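NAD nucleotidase (Haemophilus influenzae, PDB 3ZTV) degrades NAD to adenosine and nicotinamide riboside in the periplasm, acting as a zinc-dependent pyrophosphatase and 5'-nucleotidase. Local coordinates at residues A[225-237]-A[241-253]. Sequence-based numbering, arbitrary orientation.
Sequences GDSHYLYGNDELR and LPVIYEYPLEFKN. With ZN (zinc ion), chain B.
Tyr231 and Tyr245 lie side by side on one face of a short parallel pairing in the calcineurin-like metallophosphoesterase domain, into which segment 225-237 runs from the zinc ligand Asp226. Strand 230-232 and the chain at 243-247 are joined by Ile244 N to Leu230 O, Gly232 N to Tyr245 O and Tyr247 N to Gly232 O. Tyr245 sets its CB over the face of the Tyr231 ring, 4.0 Å from the centroid, and its CD2 comes within 3.6 Å of Tyr231 CZ; the two ring planes are inclined at 55°. Leu249 CD1 packs on Tyr245 from the face opposite Ile244 CG2, while the Tyr231 hydroxyl is hydrogen-bonded to Ser206 OG. The same Ile244 CG2 also lies over the Tyr229 ring, whose other face rests on Ser227 CB. Earlier in the same loop, Asp226 OD1 binds the zinc ion at 2.1 Å, with Asp70 and Asn102 as further ligands. At the far end, Val243 CG2 touches both Leu230 CD2 (3.7 Å) and Leu236 CB. Arg237 reaches past Val243 on a chain extended from CG to NE. Glu246, bent at chi2 (74°), turns its carboxylate back to meet it. Both NH1 and NH2 converge on the single oxygen OE1 of Glu246, which lies in the guanidinium plane, 2.7 Å from Arg237 NH2; NH1 is shared with Asp234 OD1, met from above the carboxylate plane at 2.9 Å.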
loop_
_atom_site.group_PDB
_atom_site.type_symbol
_atom_site.label_atom_id
_atom_site.label_comp_id
_atom_site.label_asym_id
_atom_site.label_seq_id
_atom_site.Cartn_x
_atom_site.Cartn_y
_atom_site.Cartn_z
ATOM N N GLY A 225 1.707 -15.144 -14.676
ATOM C CA GLY A 225 0.380 -15.467 -15.165
ATOM C C GLY A 225 -0.530 -14.257 -15.160
ATOM O O GLY A 225 -0.163 -13.192 -14.654
ATOM N N ASP A 226 -1.713 -14.456 -15.738
ATOM C CA ASP A 226 -2.859 -13.525 -15.789
ATOM C C ASP A 226 -3.083 -12.802 -17.101
ATOM O O ASP A 226 -4.238 -12.586 -17.483
ATOM C CB ASP A 226 -2.931 -12.518 -14.628
ATOM C CG ASP A 226 -4.287 -11.801 -14.567
ATOM O OD1 ASP A 226 -5.325 -12.457 -14.348
ATOM O OD2 ASP A 226 -4.341 -10.561 -14.746
ATOM N N SER A 227 -2.004 -12.394 -17.761
ATOM C CA SER A 227 -2.113 -11.627 -19.001
ATOM C C SER A 227 -2.299 -12.483 -20.262
ATOM O O SER A 227 -2.747 -11.969 -21.288
ATOM C CB SER A 227 -0.910 -10.676 -19.157
ATOM O OG SER A 227 0.308 -11.221 -18.632
ATOM N N HIS A 228 -1.984 -13.778 -20.185
ATOM C CA HIS A 228 -2.183 -14.700 -21.314
ATOM C C HIS A 228 -1.282 -14.344 -22.528
ATOM O O HIS A 228 -1.574 -14.733 -23.670
ATOM C CB HIS A 228 -3.651 -14.695 -21.784
ATOM C CG HIS A 228 -4.653 -15.344 -20.858
ATOM N ND1 HIS A 228 -4.523 -15.460 -19.488
ATOM C CD2 HIS A 228 -5.860 -15.875 -21.158
ATOM C CE1 HIS A 228 -5.605 -16.052 -19.001
ATOM N NE2 HIS A 228 -6.424 -16.322 -19.996
ATOM N N TYR A 229 -0.190 -13.620 -22.305
ATOM C CA TYR A 229 0.694 -13.225 -23.407
ATOM C C TYR A 229 1.603 -14.353 -23.861
ATOM O O TYR A 229 2.244 -15.029 -23.035
ATOM C CB TYR A 229 1.593 -12.059 -22.997
ATOM C CG TYR A 229 0.911 -10.732 -22.764
ATOM C CD1 TYR A 229 -0.380 -10.478 -23.218
ATOM C CD2 TYR A 229 1.578 -9.715 -22.090
ATOM C CE1 TYR A 229 -0.981 -9.239 -22.999
ATOM C CE2 TYR A 229 0.993 -8.481 -21.877
ATOM C CZ TYR A 229 -0.286 -8.251 -22.322
ATOM O OH TYR A 229 -0.872 -7.022 -22.095
ATOM N N LEU A 230 1.681 -14.530 -25.183
ATOM C CA LEU A 230 2.711 -15.387 -25.772
ATOM C C LEU A 230 4.040 -14.620 -25.776
ATOM O O LEU A 230 4.176 -13.596 -26.458
ATOM C CB LEU A 230 2.336 -15.808 -27.205
ATOM C CG LEU A 230 3.369 -16.653 -27.959
ATOM C CD1 LEU A 230 3.690 -17.970 -27.260
ATOM C CD2 LEU A 230 2.918 -16.915 -29.398
ATOM N N TYR A 231 5.003 -15.100 -24.993
ATOM C CA TYR A 231 6.380 -14.607 -25.081
ATOM C C TYR A 231 7.049 -15.583 -26.042
ATOM O O TYR A 231 7.047 -16.790 -25.822
ATOM C CB TYR A 231 7.077 -14.633 -23.710
ATOM C CG TYR A 231 6.718 -13.539 -22.706
ATOM C CD1 TYR A 231 5.397 -13.317 -22.324
ATOM C CD2 TYR A 231 7.709 -12.750 -22.124
ATOM C CE1 TYR A 231 5.072 -12.352 -21.385
ATOM C CE2 TYR A 231 7.394 -11.785 -21.176
ATOM C CZ TYR A 231 6.077 -11.587 -20.822
ATOM O OH TYR A 231 5.784 -10.626 -19.875
ATOM N N GLY A 232 7.629 -15.050 -27.112
ATOM C CA GLY A 232 8.089 -15.897 -28.196
ATOM C C GLY A 232 9.461 -15.547 -28.748
ATOM O O GLY A 232 10.344 -15.044 -28.039
ATOM N N ASN A 233 9.637 -15.828 -30.038
ATOM C CA ASN A 233 10.917 -15.647 -30.713
ATOM C C ASN A 233 10.671 -15.606 -32.210
ATOM O O ASN A 233 9.526 -15.656 -32.663
ATOM C CB ASN A 233 11.868 -16.788 -30.354
ATOM C CG ASN A 233 11.287 -18.160 -30.677
ATOM O OD1 ASN A 233 10.464 -18.310 -31.587
ATOM N ND2 ASN A 233 11.730 -19.171 -29.945
ATOM N N ASP A 234 11.746 -15.492 -32.978
ATOM C CA ASP A 234 11.614 -15.366 -34.428
ATOM C C ASP A 234 10.898 -16.544 -35.080
ATOM O O ASP A 234 10.124 -16.347 -36.011
ATOM C CB ASP A 234 12.976 -15.116 -35.083
ATOM C CG ASP A 234 13.518 -13.734 -34.777
ATOM O OD1 ASP A 234 12.717 -12.841 -34.415
ATOM O OD2 ASP A 234 14.745 -13.544 -34.897
ATOM N N GLU A 235 11.161 -17.758 -34.607
ATOM C CA GLU A 235 10.445 -18.933 -35.112
ATOM C C GLU A 235 8.930 -18.770 -34.975
ATOM O O GLU A 235 8.182 -18.979 -35.928
ATOM C CB GLU A 235 10.884 -20.209 -34.386
ATOM C CG GLU A 235 12.143 -20.878 -34.932
ATOM C CD GLU A 235 12.349 -22.281 -34.367
ATOM O OE1 GLU A 235 11.622 -22.661 -33.419
ATOM O OE2 GLU A 235 13.231 -23.018 -34.866
ATOM N N LEU A 236 8.468 -18.391 -33.791
ATOM C CA LEU A 236 7.030 -18.270 -33.580
ATOM C C LEU A 236 6.444 -17.070 -34.327
ATOM O O LEU A 236 5.304 -17.122 -34.809
ATOM C CB LEU A 236 6.717 -18.213 -32.083
ATOM C CG LEU A 236 7.192 -19.436 -31.287
ATOM C CD1 LEU A 236 6.684 -19.341 -29.847
ATOM C CD2 LEU A 236 6.746 -20.760 -31.922
ATOM N N ARG A 237 7.228 -16.002 -34.465
ATOM C CA ARG A 237 6.799 -14.869 -35.282
ATOM C C ARG A 237 6.605 -15.285 -36.743
ATOM O O ARG A 237 5.689 -14.797 -37.409
ATOM C CB ARG A 237 7.803 -13.717 -35.201
ATOM C CG ARG A 237 7.862 -13.070 -33.843
ATOM C CD ARG A 237 8.893 -11.944 -33.784
ATOM N NE ARG A 237 8.988 -11.484 -32.404
ATOM C CZ ARG A 237 10.004 -11.735 -31.588
ATOM N NH1 ARG A 237 11.086 -12.385 -32.012
ATOM N NH2 ARG A 237 9.950 -11.291 -30.342
ATOM N N LEU A 241 2.057 -16.434 -35.089
ATOM C CA LEU A 241 1.499 -16.561 -33.747
ATOM C C LEU A 241 1.509 -15.188 -33.065
ATOM O O LEU A 241 2.290 -14.313 -33.441
ATOM C CB LEU A 241 2.295 -17.592 -32.946
ATOM C CG LEU A 241 2.073 -19.036 -33.408
ATOM C CD1 LEU A 241 3.196 -19.949 -32.938
ATOM C CD2 LEU A 241 0.704 -19.568 -32.977
ATOM N N PRO A 242 0.636 -14.990 -32.066
ATOM C CA PRO A 242 0.476 -13.657 -31.468
ATOM C C PRO A 242 1.546 -13.326 -30.418
ATOM O O PRO A 242 1.270 -13.117 -29.221
ATOM C CB PRO A 242 -0.925 -13.724 -30.855
ATOM C CG PRO A 242 -1.096 -15.160 -30.508
ATOM C CD PRO A 242 -0.400 -15.931 -31.607
ATOM N N VAL A 243 2.785 -13.254 -30.885
ATOM C CA VAL A 243 3.919 -12.990 -30.008
ATOM C C VAL A 243 3.895 -11.548 -29.516
ATOM O O VAL A 243 3.860 -10.610 -30.317
ATOM C CB VAL A 243 5.244 -13.270 -30.727
ATOM C CG1 VAL A 243 6.413 -12.905 -29.822
ATOM C CG2 VAL A 243 5.318 -14.728 -31.145
ATOM N N ILE A 244 3.917 -11.372 -28.198
ATOM C CA ILE A 244 3.849 -10.043 -27.601
ATOM C C ILE A 244 5.237 -9.528 -27.213
ATOM O O ILE A 244 5.570 -8.371 -27.460
ATOM C CB ILE A 244 2.927 -10.028 -26.360
ATOM C CG1 ILE A 244 1.543 -10.578 -26.710
ATOM C CG2 ILE A 244 2.807 -8.616 -25.785
ATOM C CD1 ILE A 244 0.843 -9.844 -27.847
ATOM N N TYR A 245 6.037 -10.400 -26.609
ATOM C CA TYR A 245 7.371 -10.066 -26.126
ATOM C C TYR A 245 8.318 -11.205 -26.447
ATOM O O TYR A 245 7.877 -12.329 -26.687
ATOM C CB TYR A 245 7.343 -9.908 -24.609
ATOM C CG TYR A 245 6.574 -8.721 -24.089
ATOM C CD1 TYR A 245 6.904 -7.431 -24.479
ATOM C CD2 TYR A 245 5.554 -8.884 -23.159
ATOM C CE1 TYR A 245 6.220 -6.337 -23.986
ATOM C CE2 TYR A 245 4.862 -7.792 -22.654
ATOM C CZ TYR A 245 5.196 -6.526 -23.069
ATOM O OH TYR A 245 4.505 -5.442 -22.562
ATOM N N GLU A 246 9.621 -10.927 -26.408
ATOM C CA GLU A 246 10.635 -11.973 -26.491
ATOM C C GLU A 246 10.668 -12.822 -25.216
ATOM O O GLU A 246 10.492 -12.309 -24.104
ATOM C CB GLU A 246 12.010 -11.344 -26.754
ATOM C CG GLU A 246 13.106 -12.326 -27.131
ATOM C CD GLU A 246 12.985 -12.853 -28.549
ATOM O OE1 GLU A 246 12.304 -12.218 -29.387
ATOM O OE2 GLU A 246 13.583 -13.907 -28.825
ATOM N N TYR A 247 10.896 -14.119 -25.383
ATOM C CA TYR A 247 11.031 -15.034 -24.260
ATOM C C TYR A 247 12.503 -15.128 -23.836
ATOM O O TYR A 247 13.319 -15.632 -24.601
ATOM C CB TYR A 247 10.521 -16.435 -24.667
ATOM C CG TYR A 247 10.499 -17.400 -23.506
ATOM C CD1 TYR A 247 11.627 -18.140 -23.178
ATOM C CD2 TYR A 247 9.361 -17.544 -22.712
ATOM C CE1 TYR A 247 11.639 -18.988 -22.084
ATOM C CE2 TYR A 247 9.354 -18.400 -21.633
ATOM C CZ TYR A 247 10.503 -19.108 -21.310
ATOM O OH TYR A 247 10.534 -19.958 -20.228
ATOM N N PRO A 248 12.873 -14.618 -22.646
ATOM C CA PRO A 248 12.164 -13.806 -21.658
ATOM C C PRO A 248 12.467 -12.328 -21.885
ATOM O O PRO A 248 13.329 -11.995 -22.700
ATOM C CB PRO A 248 12.829 -14.245 -20.351
ATOM C CG PRO A 248 14.285 -14.363 -20.756
ATOM C CD PRO A 248 14.232 -14.957 -22.159
ATOM N N LEU A 249 11.768 -11.455 -21.168
ATOM C CA LEU A 249 12.152 -10.057 -21.025
ATOM C C LEU A 249 13.226 -9.912 -19.950
ATOM O O LEU A 249 13.312 -10.731 -19.031
ATOM C CB LEU A 249 10.941 -9.209 -20.632
ATOM C CG LEU A 249 9.884 -9.026 -21.720
ATOM C CD1 LEU A 249 8.680 -8.291 -21.140
ATOM C CD2 LEU A 249 10.479 -8.279 -22.910
ATOM N N GLU A 250 14.044 -8.872 -20.082
ATOM C CA GLU A 250 15.111 -8.588 -19.122
ATOM C C GLU A 250 15.102 -7.119 -18.719
ATOM O O GLU A 250 14.994 -6.244 -19.571
ATOM C CB GLU A 250 16.490 -8.934 -19.709
ATOM C CG GLU A 250 17.639 -8.659 -18.746
ATOM C CD GLU A 250 19.018 -8.949 -19.324
ATOM O OE1 GLU A 250 19.131 -9.620 -20.373
ATOM O OE2 GLU A 250 20.003 -8.499 -18.700
ATOM N N PHE A 251 15.227 -6.867 -17.419
ATOM C CA PHE A 251 15.287 -5.525 -16.855
ATOM C C PHE A 251 16.456 -5.415 -15.890
ATOM O O PHE A 251 17.114 -6.410 -15.594
ATOM C CB PHE A 251 13.965 -5.202 -16.139
ATOM C CG PHE A 251 12.774 -5.301 -17.040
ATOM C CD1 PHE A 251 12.398 -4.223 -17.820
ATOM C CD2 PHE A 251 12.058 -6.490 -17.150
ATOM C CE1 PHE A 251 11.324 -4.317 -18.689
ATOM C CE2 PHE A 251 10.986 -6.591 -18.025
ATOM C CZ PHE A 251 10.617 -5.503 -18.791
ATOM N N LYS A 252 16.719 -4.194 -15.429
ATOM C CA LYS A 252 17.557 -3.966 -14.255
ATOM C C LYS A 252 16.685 -3.482 -13.102
ATOM O O LYS A 252 15.818 -2.618 -13.290
ATOM C CB LYS A 252 18.622 -2.896 -14.532
ATOM C CG LYS A 252 19.886 -3.378 -15.230
ATOM C CD LYS A 252 20.903 -2.231 -15.351
ATOM C CE LYS A 252 22.184 -2.660 -16.055
ATOM N NZ LYS A 252 22.990 -3.602 -15.236
ATOM N N ASN A 253 16.915 -4.020 -11.916
ATOM C CA ASN A 253 16.237 -3.505 -10.741
ATOM C C ASN A 253 16.956 -2.238 -10.243
ATOM O O ASN A 253 17.987 -1.847 -10.813
ATOM C CB ASN A 253 16.081 -4.601 -9.674
ATOM C CG ASN A 253 17.405 -5.056 -9.066
ATOM O OD1 ASN A 253 18.427 -4.363 -9.161
ATOM N ND2 ASN A 253 17.388 -6.222 -8.423
HETATM ZN ZN ZN B . -5.845 -14.541 -14.268
HETATM O O HOH W 1 -6.340 -14.434 -16.210
HETATM O O HOH W 2 -0.387 -13.401 -26.970
HETATM O O HOH W 3 14.013 -14.386 -31.494
HETATM O O HOH W 4 7.880 -9.345 -29.822
#